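Local structure of pectate lyase 47 (Bacillus sp. TS-47, 1VBL) at residues I192-S197 with D239-S244; D337-I342 with N375-L380; R365-L370 with P398-P403. The protein probably cleaves the pectate of plant cell walls by beta-elimination, as a thermostable, calcium-binding pectate lyase of polysaccharide lyase family 1. All coordinates share one frame; numbering follows the deposited sequence.

Overall arrangement
The three contacts sample successive regions of a right-handed parallel beta-helix, the fold of this lyase family. Contact 1 comes first along the chain and lies near the middle, where strands 192-195 and 239-251 face each other across the interior. Contacts 2 and 3 follow at the C-terminal end of the coils, and their segments alternate in the order 337-342, 365-370, 375-380, 398-403. Their centres are about 18 Å apart and they touch: Ile341 and Ile342 pack on Leu370, and Pro338 on Ile368. Strand 364-367 precedes helix 370-377. Contact 1 is about 29 Å from contact 2 and 27 Å from contact 3, centre to centre. The calcium site lies near contact 1, away from the others.

Contact 1. Residues I192-S197 with D239-S244; sequences ISIEGS and DFITIS
Ile194 and Ile241 meet inside the parallel beta-helix; the two residues come from strands of different sheets, on neighbouring turns. The two side chains reach toward each other tip to tip, with CG2 of Ile194 lying 3.9 Å from CD1 of Ile241. They share a conformation yet present different branches. In Ile194 the methyl CG2, set anti to the backbone N, does the touching; in Ile241 the longer branch starts beside the backbone N (chi1 -56°) and runs on extended, which carries its terminal methyl to the meeting point. Ile200 and Ile152 pack against Ile194, and Ile234 and Val272 against Ile241, continuing the aliphatic filling along the coil.

The backbones join beside this packing. Asp239 N donates to Ser197 O at 2.9 Å, and so ties the turn after strand 192-195 to the start of strand 239-251. Gly196, with positive phi, bends the chain there. The OG of Ser197 accepts from Val155 N, while its proton has Ile152 O and Glu195 O within reach. The carboxylate of Asp239 leads away from the contact: OD2 forms a salt bridge with Arg271, bonds to His269 ND1, and stands 3.5 Å above one face of the Phe240 ring, toward the ring's periphery.

The side chain of Ile194 is about 10 Å from the calcium ion, and its strand pairs with 232-235, which carries the calcium ligand Asp233. Chemically, the contact combines an apolar meeting point in the interior with one buried backbone bond beside it, while the charge of Asp239 is probably offset by the salt bridge to Arg271.

Contact 2. Residues D337-I342 with N375-L380; sequences DPSLII and NESNTL
Ser339 and Ser377 face each other across a small, hydrated junction in which direct contact is purely van der Waals. The OG of Ser339 is 3.6 Å from CB of Ser377, and the two CB atoms are 3.7 Å apart; no hydrogen bond passes directly between the segments. Rotamers decide what each hydroxyl does. That of Ser339 lies between its own backbone N and carbonyl carbon (chi1 72°), where it makes a weak bond to Asp337 OD1 at 2.8 Å, its proton not assigned between that oxygen and the second water. That of Ser377 lies anti to its carbonyl carbon (chi1 -54°), where it meets the first water.

Water supplies the missing bonds. One molecule donates to Asp337 OD2 and also binds Ser377 OG at 2.7 Å, spanning a gap of 4.4 Å between Asp337 OD2 and Ser377 OG. A second sits 2.8 Å from Ser339 OG and accepts from Asn378 ND2 at 3.1 Å, with a weak, longer bond to Ser339 O. With CG of Asn378 beside its backbone N (chi1 -74°), ND2 has its strongest partner in Tyr374 O, one turn back in helix 370-377.

Asp337 is held by an Asx turn: OD1 accepts from Ser339 N at 2.9 Å, the donor standing out of the carboxylate plane. This bond opens the short 3-10 segment 338-340.

Beneath these polar groups, Ser339 and Pro338 rest on Ser373 of helix 370-377, while Ile341 and Ile342 pack on Leu370 at its beginning; the 3-10 turn therefore lies along that helix, just before strand 342-345.

Contact 3. Residues R365-L370 with P398-P403; sequences RRYIDL and PTPSVP
Tyr367 and Arg365, two residues apart on strand 364-367, reach across to Thr399 and Pro400 just ahead of helix 402-409. The phenol oxygen makes the closest approach: Tyr367 OH lies 3.3 Å from CD of Pro400, and the two side chains cross at about a right angle. Tyr367 and Thr399 slide past each other in opposite directions, with CE2 at the ring edge 3.8 Å from Thr399 OG1, which lies near the plane of the ring. Arg365 adds a second touch on the proline. Its chain, with CG anti to the backbone N (chi1 167°) and extended from there to NE, spans the gap and brings NH2 within 3.5 Å of Pro400 CB, which meets the guanidinium at its edge and in its plane.

A second shell sets these groups in place. Thr399 OG1 is hydrogen-bonded to Gly356 O on strand 351-361, and its side chain shares Ile358 with that of Tyr367, so one isoleucine touches both halves of the contact. Tyr329 plays a comparable role for Arg365 and Pro403. Antiparallel backbone bonds of Arg366 with Val359 and of Ile368 with Thr357 hold the strand itself. In segment 398-403, Ser401 N to Pro398 O (2.9 Å) and Val402 N to Thr399 O (3.1 Å) fold the chain as it enters the helix.

No hydrogen bond or salt bridge joins the two segments. Carbon atoms of the proline meet a phenol oxygen and a guanidinium, so the contact is probably van der Waals packing in the main. Thr399, the buried one of the four touching residues, has its hydroxyl satisfied by Gly356 O, while the contact itself stays without such a bond.

Contact 1. Residues I192-S197 with D239-S244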
ATOM      1  N   ILE A 192       2.912  -3.561   3.422  1.00  9.88           N
ATOM      2  CA  ILE A 192       4.109  -2.740   3.546  1.00 11.40           C
ATOM      3  C   ILE A 192       3.692  -1.372   4.057  1.00 11.63           C
ATOM      4  O   ILE A 192       2.863  -0.694   3.448  1.00 11.58           O
ATOM      5  CB  ILE A 192       4.853  -2.560   2.198  1.00 12.59           C
ATOM      6  CG1 ILE A 192       5.426  -3.902   1.735  1.00 12.41           C
ATOM      7  CG2 ILE A 192       5.981  -1.538   2.359  1.00 14.58           C
ATOM      8  CD1 ILE A 192       6.239  -3.821   0.450  1.00 13.05           C
ATOM      9  N   SER A 193       4.264  -0.980   5.188  1.00 11.92           N
ATOM     10  CA  SER A 193       3.964   0.303   5.797  1.00 12.92           C
ATOM     11  C   SER A 193       5.260   1.098   5.914  1.00 13.74           C
ATOM     12  O   SER A 193       6.194   0.686   6.599  1.00 15.22           O
ATOM     13  CB  SER A 193       3.348   0.097   7.182  1.00 16.77           C
ATOM     14  OG  SER A 193       3.140   1.342   7.826  1.00 22.00           O
ATOM     15  N   ILE A 194       5.309   2.230   5.223  1.00 12.28           N
ATOM     16  CA  ILE A 194       6.480   3.093   5.224  1.00 13.99           C
ATOM     17  C   ILE A 194       6.178   4.316   6.086  1.00 15.43           C
ATOM     18  O   ILE A 194       5.317   5.132   5.743  1.00 14.73           O
ATOM     19  CB  ILE A 194       6.817   3.520   3.780  1.00 13.51           C
ATOM     20  CG1 ILE A 194       7.060   2.270   2.929  1.00 14.60           C
ATOM     21  CG2 ILE A 194       8.028   4.436   3.769  1.00 13.43           C
ATOM     22  CD1 ILE A 194       7.262   2.549   1.437  1.00 14.70           C
ATOM     23  N   GLU A 195       6.884   4.434   7.207  1.00 15.44           N
ATOM     24  CA  GLU A 195       6.668   5.541   8.136  1.00 16.34           C
ATOM     25  C   GLU A 195       7.984   6.220   8.513  1.00 14.91           C
ATOM     26  O   GLU A 195       8.916   5.566   8.975  1.00 14.94           O
ATOM     27  CB  GLU A 195       5.976   5.020   9.404  1.00 18.14           C
ATOM     28  CG  GLU A 195       4.831   4.054   9.126  1.00 25.04           C
ATOM     29  CD  GLU A 195       4.265   3.406  10.385  1.00 29.35           C
ATOM     30  OE1 GLU A 195       3.510   2.419  10.248  1.00 30.97           O
ATOM     31  OE2 GLU A 195       4.566   3.878  11.503  1.00 28.37           O
ATOM     32  N   GLY A 196       8.053   7.533   8.310  1.00 15.57           N
ATOM     33  CA  GLY A 196       9.258   8.279   8.637  1.00 15.28           C
ATOM     34  C   GLY A 196      10.512   7.716   7.996  1.00 16.47           C
ATOM     35  O   GLY A 196      11.601   7.809   8.559  1.00 13.65           O
ATOM     36  N   SER A 197      10.369   7.141   6.806  1.00 15.49           N
ATOM     37  CA  SER A 197      11.513   6.555   6.123  1.00 15.47           C
ATOM     38  C   SER A 197      11.734   7.153   4.743  1.00 16.12           C
ATOM     39  O   SER A 197      10.800   7.652   4.118  1.00 14.73           O
ATOM     40  CB  SER A 197      11.318   5.046   6.004  1.00 16.14           C
ATOM     41  OG  SER A 197      11.129   4.467   7.282  1.00 14.63           O
ATOM     42  N   ASP A 239       9.876   9.963   2.619  1.00 14.08           N
ATOM     43  CA  ASP A 239      10.272  10.768   1.470  1.00 15.37           C
ATOM     44  C   ASP A 239      11.142   9.969   0.510  1.00 14.19           C
ATOM     45  O   ASP A 239      11.778   8.996   0.908  1.00 13.87           O
ATOM     46  CB  ASP A 239      11.062  11.978   1.990  1.00 15.20           C
ATOM     47  CG  ASP A 239      10.859  13.231   1.161  1.00 16.56           C
ATOM     48  OD1 ASP A 239      10.064  13.214   0.202  1.00 14.73           O
ATOM     49  OD2 ASP A 239      11.503  14.252   1.488  1.00 15.91           O
ATOM     50  N   PHE A 240      11.166  10.391  -0.751  1.00 14.49           N
ATOM     51  CA  PHE A 240      11.990   9.749  -1.773  1.00 13.21           C
ATOM     52  C   PHE A 240      11.705   8.259  -1.905  1.00 14.29           C
ATOM     53  O   PHE A 240      12.513   7.409  -1.520  1.00 13.34           O
ATOM     54  CB  PHE A 240      13.462   9.997  -1.440  1.00 14.78           C
ATOM     55  CG  PHE A 240      13.785  11.452  -1.241  1.00 16.77           C
ATOM     56  CD1 PHE A 240      14.429  11.890  -0.086  1.00 18.52           C
ATOM     57  CD2 PHE A 240      13.412  12.391  -2.195  1.00 17.12           C
ATOM     58  CE1 PHE A 240      14.690  13.246   0.117  1.00 18.59           C
ATOM     59  CE2 PHE A 240      13.669  13.751  -2.002  1.00 19.41           C
ATOM     60  CZ  PHE A 240      14.307  14.176  -0.844  1.00 18.13           C
ATOM     61  N   ILE A 241      10.547   7.961  -2.480  1.00 13.28           N
ATOM     62  CA  ILE A 241      10.092   6.593  -2.657  1.00 13.06           C
ATOM     63  C   ILE A 241       9.727   6.312  -4.109  1.00 11.30           C
ATOM     64  O   ILE A 241       9.145   7.160  -4.774  1.00 10.34           O
ATOM     65  CB  ILE A 241       8.843   6.348  -1.793  1.00 14.86           C
ATOM     66  CG1 ILE A 241       9.161   6.681  -0.331  1.00 17.00           C
ATOM     67  CG2 ILE A 241       8.357   4.916  -1.953  1.00 12.76           C
ATOM     68  CD1 ILE A 241       7.957   6.616   0.580  1.00 19.66           C
ATOM     69  N   THR A 242      10.081   5.125  -4.595  1.00  9.42           N
ATOM     70  CA  THR A 242       9.734   4.725  -5.952  1.00  9.67           C
ATOM     71  C   THR A 242       8.972   3.404  -5.885  1.00  8.95           C
ATOM     72  O   THR A 242       9.456   2.420  -5.325  1.00  9.62           O
ATOM     73  CB  THR A 242      10.980   4.557  -6.853  1.00 10.74           C
ATOM     74  OG1 THR A 242      11.574   5.842  -7.091  1.00 12.01           O
ATOM     75  CG2 THR A 242      10.586   3.939  -8.202  1.00 11.68           C
ATOM     76  N   ILE A 243       7.767   3.409  -6.444  1.00 10.20           N
ATOM     77  CA  ILE A 243       6.884   2.244  -6.479  1.00  9.39           C
ATOM     78  C   ILE A 243       6.726   1.899  -7.954  1.00 10.08           C
ATOM     79  O   ILE A 243       6.024   2.596  -8.693  1.00 10.93           O
ATOM     80  CB  ILE A 243       5.512   2.598  -5.868  1.00 10.50           C
ATOM     81  CG1 ILE A 243       5.699   3.016  -4.404  1.00  9.08           C
ATOM     82  CG2 ILE A 243       4.554   1.421  -5.992  1.00 10.57           C
ATOM     83  CD1 ILE A 243       4.436   3.526  -3.749  1.00 13.76           C
ATOM     84  N   SER A 244       7.370   0.816  -8.382  1.00  8.84           N
ATOM     85  CA  SER A 244       7.336   0.459  -9.791  1.00  8.67           C
ATOM     86  C   SER A 244       7.094  -1.002 -10.135  1.00  8.90           C
ATOM     87  O   SER A 244       7.504  -1.909  -9.413  1.00  8.49           O
ATOM     88  CB  SER A 244       8.647   0.895 -10.436  1.00 11.38           C
ATOM     89  OG  SER A 244       9.746   0.310  -9.758  1.00 10.44           O
TER

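Contact 2. Residues D337-I342 with N375-L380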
ATOM      1  N   ASP A 337     -18.807   6.890 -15.364  1.00 17.82           N
ATOM      2  CA  ASP A 337     -18.712   8.331 -15.544  1.00 18.13           C
ATOM      3  C   ASP A 337     -17.250   8.636 -15.210  1.00 17.05           C
ATOM      4  O   ASP A 337     -16.834   8.493 -14.063  1.00 16.64           O
ATOM      5  CB  ASP A 337     -19.632   9.031 -14.546  1.00 21.01           C
ATOM      6  CG  ASP A 337     -19.639  10.537 -14.707  1.00 23.63           C
ATOM      7  OD1 ASP A 337     -18.637  11.100 -15.193  1.00 22.79           O
ATOM      8  OD2 ASP A 337     -20.652  11.159 -14.330  1.00 27.15           O
ATOM      9  N   PRO A 338     -16.448   9.049 -16.202  1.00 17.73           N
ATOM     10  CA  PRO A 338     -15.037   9.344 -15.921  1.00 17.37           C
ATOM     11  C   PRO A 338     -14.758  10.418 -14.868  1.00 18.10           C
ATOM     12  O   PRO A 338     -13.626  10.546 -14.395  1.00 15.74           O
ATOM     13  CB  PRO A 338     -14.469   9.693 -17.300  1.00 18.45           C
ATOM     14  CG  PRO A 338     -15.672  10.184 -18.064  1.00 22.37           C
ATOM     15  CD  PRO A 338     -16.760   9.244 -17.629  1.00 19.28           C
ATOM     16  N   SER A 339     -15.783  11.179 -14.490  1.00 16.66           N
ATOM     17  CA  SER A 339     -15.604  12.220 -13.483  1.00 17.08           C
ATOM     18  C   SER A 339     -15.408  11.580 -12.108  1.00 17.17           C
ATOM     19  O   SER A 339     -15.071  12.259 -11.136  1.00 19.80           O
ATOM     20  CB  SER A 339     -16.820  13.151 -13.447  1.00 18.14           C
ATOM     21  OG  SER A 339     -17.948  12.518 -12.867  1.00 18.61           O
ATOM     22  N   LEU A 340     -15.614  10.268 -12.037  1.00 15.92           N
ATOM     23  CA  LEU A 340     -15.473   9.521 -10.789  1.00 15.16           C
ATOM     24  C   LEU A 340     -14.057   9.016 -10.552  1.00 13.01           C
ATOM     25  O   LEU A 340     -13.727   8.592  -9.450  1.00 14.39           O
ATOM     26  CB  LEU A 340     -16.418   8.314 -10.785  1.00 17.25           C
ATOM     27  CG  LEU A 340     -17.927   8.527 -10.642  1.00 20.12           C
ATOM     28  CD1 LEU A 340     -18.406   9.582 -11.617  1.00 25.32           C
ATOM     29  CD2 LEU A 340     -18.640   7.205 -10.889  1.00 21.62           C
ATOM     30  N   ILE A 341     -13.219   9.066 -11.580  1.00 12.36           N
ATOM     31  CA  ILE A 341     -11.860   8.561 -11.457  1.00 12.45           C
ATOM     32  C   ILE A 341     -11.007   9.387 -10.496  1.00 14.21           C
ATOM     33  O   ILE A 341     -10.139   8.849  -9.812  1.00 13.64           O
ATOM     34  CB  ILE A 341     -11.206   8.465 -12.846  1.00 13.69           C
ATOM     35  CG1 ILE A 341     -12.058   7.543 -13.730  1.00 14.00           C
ATOM     36  CG2 ILE A 341      -9.785   7.924 -12.728  1.00 14.69           C
ATOM     37  CD1 ILE A 341     -11.610   7.454 -15.182  1.00 14.82           C
ATOM     38  N   ILE A 342     -11.257  10.689 -10.445  1.00 13.33           N
ATOM     39  CA  ILE A 342     -10.530  11.564  -9.533  1.00 14.71           C
ATOM     40  C   ILE A 342     -11.493  11.985  -8.433  1.00 15.06           C
ATOM     41  O   ILE A 342     -12.665  12.239  -8.691  1.00 15.26           O
ATOM     42  CB  ILE A 342     -10.011  12.841 -10.234  1.00 14.29           C
ATOM     43  CG1 ILE A 342      -8.944  12.479 -11.269  1.00 15.14           C
ATOM     44  CG2 ILE A 342      -9.433  13.807  -9.193  1.00 14.95           C
ATOM     45  CD1 ILE A 342      -8.392  13.674 -12.015  1.00 14.80           C
ATOM     46  N   ASN A 375     -14.040  18.280 -13.021  1.00 17.96           N
ATOM     47  CA  ASN A 375     -14.588  19.620 -12.820  1.00 19.70           C
ATOM     48  C   ASN A 375     -16.004  19.836 -13.343  1.00 20.94           C
ATOM     49  O   ASN A 375     -16.809  20.509 -12.700  1.00 20.81           O
ATOM     50  CB  ASN A 375     -13.670  20.676 -13.446  1.00 17.94           C
ATOM     51  CG  ASN A 375     -12.378  20.857 -12.677  1.00 18.77           C
ATOM     52  OD1 ASN A 375     -12.319  20.615 -11.470  1.00 18.04           O
ATOM     53  ND2 ASN A 375     -11.337  21.311 -13.367  1.00 18.52           N
ATOM     54  N   GLU A 376     -16.301  19.276 -14.510  1.00 22.88           N
ATOM     55  CA  GLU A 376     -17.617  19.433 -15.125  1.00 24.23           C
ATOM     56  C   GLU A 376     -18.764  18.864 -14.305  1.00 23.46           C
ATOM     57  O   GLU A 376     -19.890  19.357 -14.383  1.00 23.97           O
ATOM     58  CB  GLU A 376     -17.643  18.775 -16.505  1.00 28.41           C
ATOM     59  CG  GLU A 376     -16.786  19.450 -17.554  1.00 33.57           C
ATOM     60  CD  GLU A 376     -16.903  18.765 -18.902  1.00 37.59           C
ATOM     61  OE1 GLU A 376     -18.043  18.617 -19.392  1.00 39.81           O
ATOM     62  OE2 GLU A 376     -15.861  18.372 -19.469  1.00 40.23           O
ATOM     63  N   SER A 377     -18.483  17.830 -13.521  1.00 21.54           N
ATOM     64  CA  SER A 377     -19.524  17.188 -12.725  1.00 21.06           C
ATOM     65  C   SER A 377     -19.414  17.379 -11.218  1.00 19.41           C
ATOM     66  O   SER A 377     -20.219  16.828 -10.465  1.00 20.19           O
ATOM     67  CB  SER A 377     -19.550  15.687 -13.037  1.00 22.99           C
ATOM     68  OG  SER A 377     -19.689  15.456 -14.429  1.00 25.22           O
ATOM     69  N   ASN A 378     -18.436  18.155 -10.767  1.00 16.81           N
ATOM     70  CA  ASN A 378     -18.265  18.357  -9.334  1.00 17.08           C
ATOM     71  C   ASN A 378     -18.291  19.816  -8.898  1.00 17.36           C
ATOM     72  O   ASN A 378     -18.245  20.727  -9.723  1.00 17.16           O
ATOM     73  CB  ASN A 378     -16.967  17.685  -8.880  1.00 17.27           C
ATOM     74  CG  ASN A 378     -17.093  16.175  -8.820  1.00 17.34           C
ATOM     75  OD1 ASN A 378     -17.582  15.622  -7.834  1.00 15.21           O
ATOM     76  ND2 ASN A 378     -16.679  15.501  -9.889  1.00 18.61           N
ATOM     77  N   THR A 379     -18.370  20.026  -7.587  1.00 18.87           N
ATOM     78  CA  THR A 379     -18.415  21.369  -7.026  1.00 19.19           C
ATOM     79  C   THR A 379     -17.025  21.980  -6.896  1.00 18.92           C
ATOM     80  O   THR A 379     -16.624  22.784  -7.733  1.00 19.06           O
ATOM     81  CB  THR A 379     -19.097  21.366  -5.645  1.00 19.84           C
ATOM     82  OG1 THR A 379     -18.448  20.413  -4.793  1.00 20.48           O
ATOM     83  CG2 THR A 379     -20.573  21.000  -5.783  1.00 22.43           C
ATOM     84  N   LEU A 380     -16.297  21.604  -5.847  1.00 18.62           N
ATOM     85  CA  LEU A 380     -14.950  22.126  -5.636  1.00 18.24           C
ATOM     86  C   LEU A 380     -14.115  21.816  -6.869  1.00 17.22           C
ATOM     87  O   LEU A 380     -13.937  20.654  -7.229  1.00 16.11           O
ATOM     88  CB  LEU A 380     -14.306  21.491  -4.399  1.00 18.77           C
ATOM     89  CG  LEU A 380     -12.864  21.942  -4.131  1.00 18.97           C
ATOM     90  CD1 LEU A 380     -12.818  23.460  -3.995  1.00 19.74           C
ATOM     91  CD2 LEU A 380     -12.337  21.277  -2.874  1.00 19.88           C
TER
HETATM   92  O   HOH W   1     -21.561  13.463 -14.266  1.00 30.89           O
HETATM   93  O   HOH W   2     -18.190  12.858 -10.110  1.00 30.50           O

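Contact 3. Residues R365-L370 with P398-P403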
ATOM      1  N   ARG A 365     -12.735   4.091 -26.813  1.00 21.67           N
ATOM      2  CA  ARG A 365     -11.402   4.251 -26.258  1.00 22.99           C
ATOM      3  C   ARG A 365     -10.837   5.572 -26.775  1.00 20.61           C
ATOM      4  O   ARG A 365     -10.852   5.822 -27.978  1.00 19.30           O
ATOM      5  CB  ARG A 365     -10.533   3.084 -26.721  1.00 26.30           C
ATOM      6  CG  ARG A 365      -9.051   3.243 -26.500  1.00 29.36           C
ATOM      7  CD  ARG A 365      -8.307   2.164 -27.263  1.00 32.89           C
ATOM      8  NE  ARG A 365      -6.865   2.369 -27.239  1.00 37.22           N
ATOM      9  CZ  ARG A 365      -6.019   1.819 -28.104  1.00 38.77           C
ATOM     10  NH1 ARG A 365      -6.473   1.027 -29.069  1.00 39.09           N
ATOM     11  NH2 ARG A 365      -4.721   2.065 -28.007  1.00 39.68           N
ATOM     12  N   ARG A 366     -10.348   6.421 -25.876  1.00 19.15           N
ATOM     13  CA  ARG A 366      -9.796   7.698 -26.312  1.00 17.40           C
ATOM     14  C   ARG A 366      -9.041   8.437 -25.227  1.00 15.51           C
ATOM     15  O   ARG A 366      -9.131   8.096 -24.051  1.00 12.98           O
ATOM     16  CB  ARG A 366     -10.912   8.615 -26.819  1.00 20.13           C
ATOM     17  CG  ARG A 366     -11.774   9.233 -25.721  1.00 23.53           C
ATOM     18  CD  ARG A 366     -12.665   8.210 -25.040  1.00 28.73           C
ATOM     19  NE  ARG A 366     -13.646   8.848 -24.166  1.00 32.47           N
ATOM     20  CZ  ARG A 366     -14.671   8.217 -23.602  1.00 33.41           C
ATOM     21  NH1 ARG A 366     -14.857   6.921 -23.818  1.00 33.96           N
ATOM     22  NH2 ARG A 366     -15.517   8.884 -22.826  1.00 34.54           N
ATOM     23  N   TYR A 367      -8.285   9.448 -25.642  1.00 14.09           N
ATOM     24  CA  TYR A 367      -7.559  10.279 -24.699  1.00 14.66           C
ATOM     25  C   TYR A 367      -8.617  11.124 -24.019  1.00 15.34           C
ATOM     26  O   TYR A 367      -9.613  11.508 -24.640  1.00 13.80           O
ATOM     27  CB  TYR A 367      -6.565  11.192 -25.417  1.00 15.71           C
ATOM     28  CG  TYR A 367      -5.275  10.505 -25.788  1.00 15.64           C
ATOM     29  CD1 TYR A 367      -5.071  10.003 -27.073  1.00 17.34           C
ATOM     30  CD2 TYR A 367      -4.268  10.330 -24.842  1.00 14.67           C
ATOM     31  CE1 TYR A 367      -3.884   9.338 -27.404  1.00 17.63           C
ATOM     32  CE2 TYR A 367      -3.085   9.672 -25.159  1.00 15.14           C
ATOM     33  CZ  TYR A 367      -2.899   9.179 -26.440  1.00 14.58           C
ATOM     34  OH  TYR A 367      -1.726   8.525 -26.744  1.00 14.28           O
ATOM     35  N   ILE A 368      -8.408  11.424 -22.745  1.00 14.33           N
ATOM     36  CA  ILE A 368      -9.377  12.214 -22.011  1.00 15.19           C
ATOM     37  C   ILE A 368      -8.697  13.092 -20.974  1.00 15.84           C
ATOM     38  O   ILE A 368      -7.630  12.753 -20.455  1.00 16.09           O
ATOM     39  CB  ILE A 368     -10.401  11.292 -21.308  1.00 14.94           C
ATOM     40  CG1 ILE A 368     -11.463  12.126 -20.584  1.00 16.13           C
ATOM     41  CG2 ILE A 368      -9.683  10.371 -20.324  1.00 14.27           C
ATOM     42  CD1 ILE A 368     -12.583  11.285 -19.993  1.00 18.25           C
ATOM     43  N   ASP A 369      -9.309  14.238 -20.701  1.00 16.05           N
ATOM     44  CA  ASP A 369      -8.797  15.167 -19.702  1.00 16.14           C
ATOM     45  C   ASP A 369      -9.590  14.841 -18.437  1.00 15.79           C
ATOM     46  O   ASP A 369     -10.715  15.317 -18.263  1.00 13.92           O
ATOM     47  CB  ASP A 369      -9.073  16.611 -20.130  1.00 17.89           C
ATOM     48  CG  ASP A 369      -8.449  17.628 -19.195  1.00 19.58           C
ATOM     49  OD1 ASP A 369      -8.247  17.304 -18.008  1.00 18.77           O
ATOM     50  OD2 ASP A 369      -8.172  18.762 -19.643  1.00 22.57           O
ATOM     51  N   LEU A 370      -9.019  14.018 -17.565  1.00 15.40           N
ATOM     52  CA  LEU A 370      -9.711  13.630 -16.343  1.00 15.36           C
ATOM     53  C   LEU A 370      -9.971  14.792 -15.394  1.00 15.78           C
ATOM     54  O   LEU A 370     -10.971  14.793 -14.679  1.00 14.84           O
ATOM     55  CB  LEU A 370      -8.944  12.517 -15.620  1.00 14.80           C
ATOM     56  CG  LEU A 370      -8.963  11.147 -16.314  1.00 15.92           C
ATOM     57  CD1 LEU A 370      -8.294  10.114 -15.424  1.00 14.49           C
ATOM     58  CD2 LEU A 370     -10.403  10.729 -16.611  1.00 14.92           C
ATOM     59  N   PRO A 398       4.580   5.901 -24.420  1.00 13.22           N
ATOM     60  CA  PRO A 398       3.355   6.460 -24.992  1.00 12.22           C
ATOM     61  C   PRO A 398       2.197   5.672 -24.398  1.00 12.01           C
ATOM     62  O   PRO A 398       2.250   4.448 -24.321  1.00  9.86           O
ATOM     63  CB  PRO A 398       3.529   6.225 -26.492  1.00 14.50           C
ATOM     64  CG  PRO A 398       4.419   5.007 -26.552  1.00 16.30           C
ATOM     65  CD  PRO A 398       5.421   5.286 -25.464  1.00 14.43           C
ATOM     66  N   THR A 399       1.148   6.374 -23.989  1.00 10.94           N
ATOM     67  CA  THR A 399       0.008   5.733 -23.344  1.00 11.43           C
ATOM     68  C   THR A 399      -0.565   4.462 -23.975  1.00 11.77           C
ATOM     69  O   THR A 399      -0.883   3.504 -23.263  1.00 11.37           O
ATOM     70  CB  THR A 399      -1.134   6.743 -23.147  1.00 10.96           C
ATOM     71  OG1 THR A 399      -0.584   8.007 -22.757  1.00 13.19           O
ATOM     72  CG2 THR A 399      -2.081   6.257 -22.040  1.00 10.83           C
ATOM     73  N   PRO A 400      -0.709   4.418 -25.308  1.00 11.18           N
ATOM     74  CA  PRO A 400      -1.272   3.171 -25.841  1.00 12.37           C
ATOM     75  C   PRO A 400      -0.418   1.910 -25.661  1.00 11.05           C
ATOM     76  O   PRO A 400      -0.925   0.795 -25.759  1.00 12.84           O
ATOM     77  CB  PRO A 400      -1.566   3.509 -27.309  1.00 14.86           C
ATOM     78  CG  PRO A 400      -0.662   4.661 -27.610  1.00 17.46           C
ATOM     79  CD  PRO A 400      -0.631   5.464 -26.343  1.00 13.19           C
ATOM     80  N   SER A 401       0.866   2.083 -25.370  1.00 10.28           N
ATOM     81  CA  SER A 401       1.758   0.941 -25.163  1.00 13.34           C
ATOM     82  C   SER A 401       1.741   0.436 -23.714  1.00 13.60           C
ATOM     83  O   SER A 401       2.235  -0.658 -23.420  1.00 12.73           O
ATOM     84  CB  SER A 401       3.194   1.328 -25.531  1.00 16.56           C
ATOM     85  OG  SER A 401       3.277   1.750 -26.880  1.00 22.52           O
ATOM     86  N   VAL A 402       1.164   1.228 -22.814  1.00 12.72           N
ATOM     87  CA  VAL A 402       1.130   0.881 -21.394  1.00 11.96           C
ATOM     88  C   VAL A 402       0.482  -0.450 -20.990  1.00 12.14           C
ATOM     89  O   VAL A 402       1.092  -1.232 -20.270  1.00 13.18           O
ATOM     90  CB  VAL A 402       0.497   2.035 -20.569  1.00 13.79           C
ATOM     91  CG1 VAL A 402       0.259   1.596 -19.122  1.00 12.52           C
ATOM     92  CG2 VAL A 402       1.432   3.248 -20.596  1.00 11.01           C
ATOM     93  N   PRO A 403      -0.750  -0.729 -21.449  1.00 13.03           N
ATOM     94  CA  PRO A 403      -1.396  -1.996 -21.072  1.00 13.37           C
ATOM     95  C   PRO A 403      -0.572  -3.255 -21.356  1.00 13.41           C
ATOM     96  O   PRO A 403      -0.363  -4.085 -20.471  1.00 11.86           O
ATOM     97  CB  PRO A 403      -2.697  -1.972 -21.871  1.00 14.12           C
ATOM     98  CG  PRO A 403      -3.014  -0.501 -21.939  1.00 14.85           C
ATOM     99  CD  PRO A 403      -1.657   0.095 -22.267  1.00 13.75           C
TER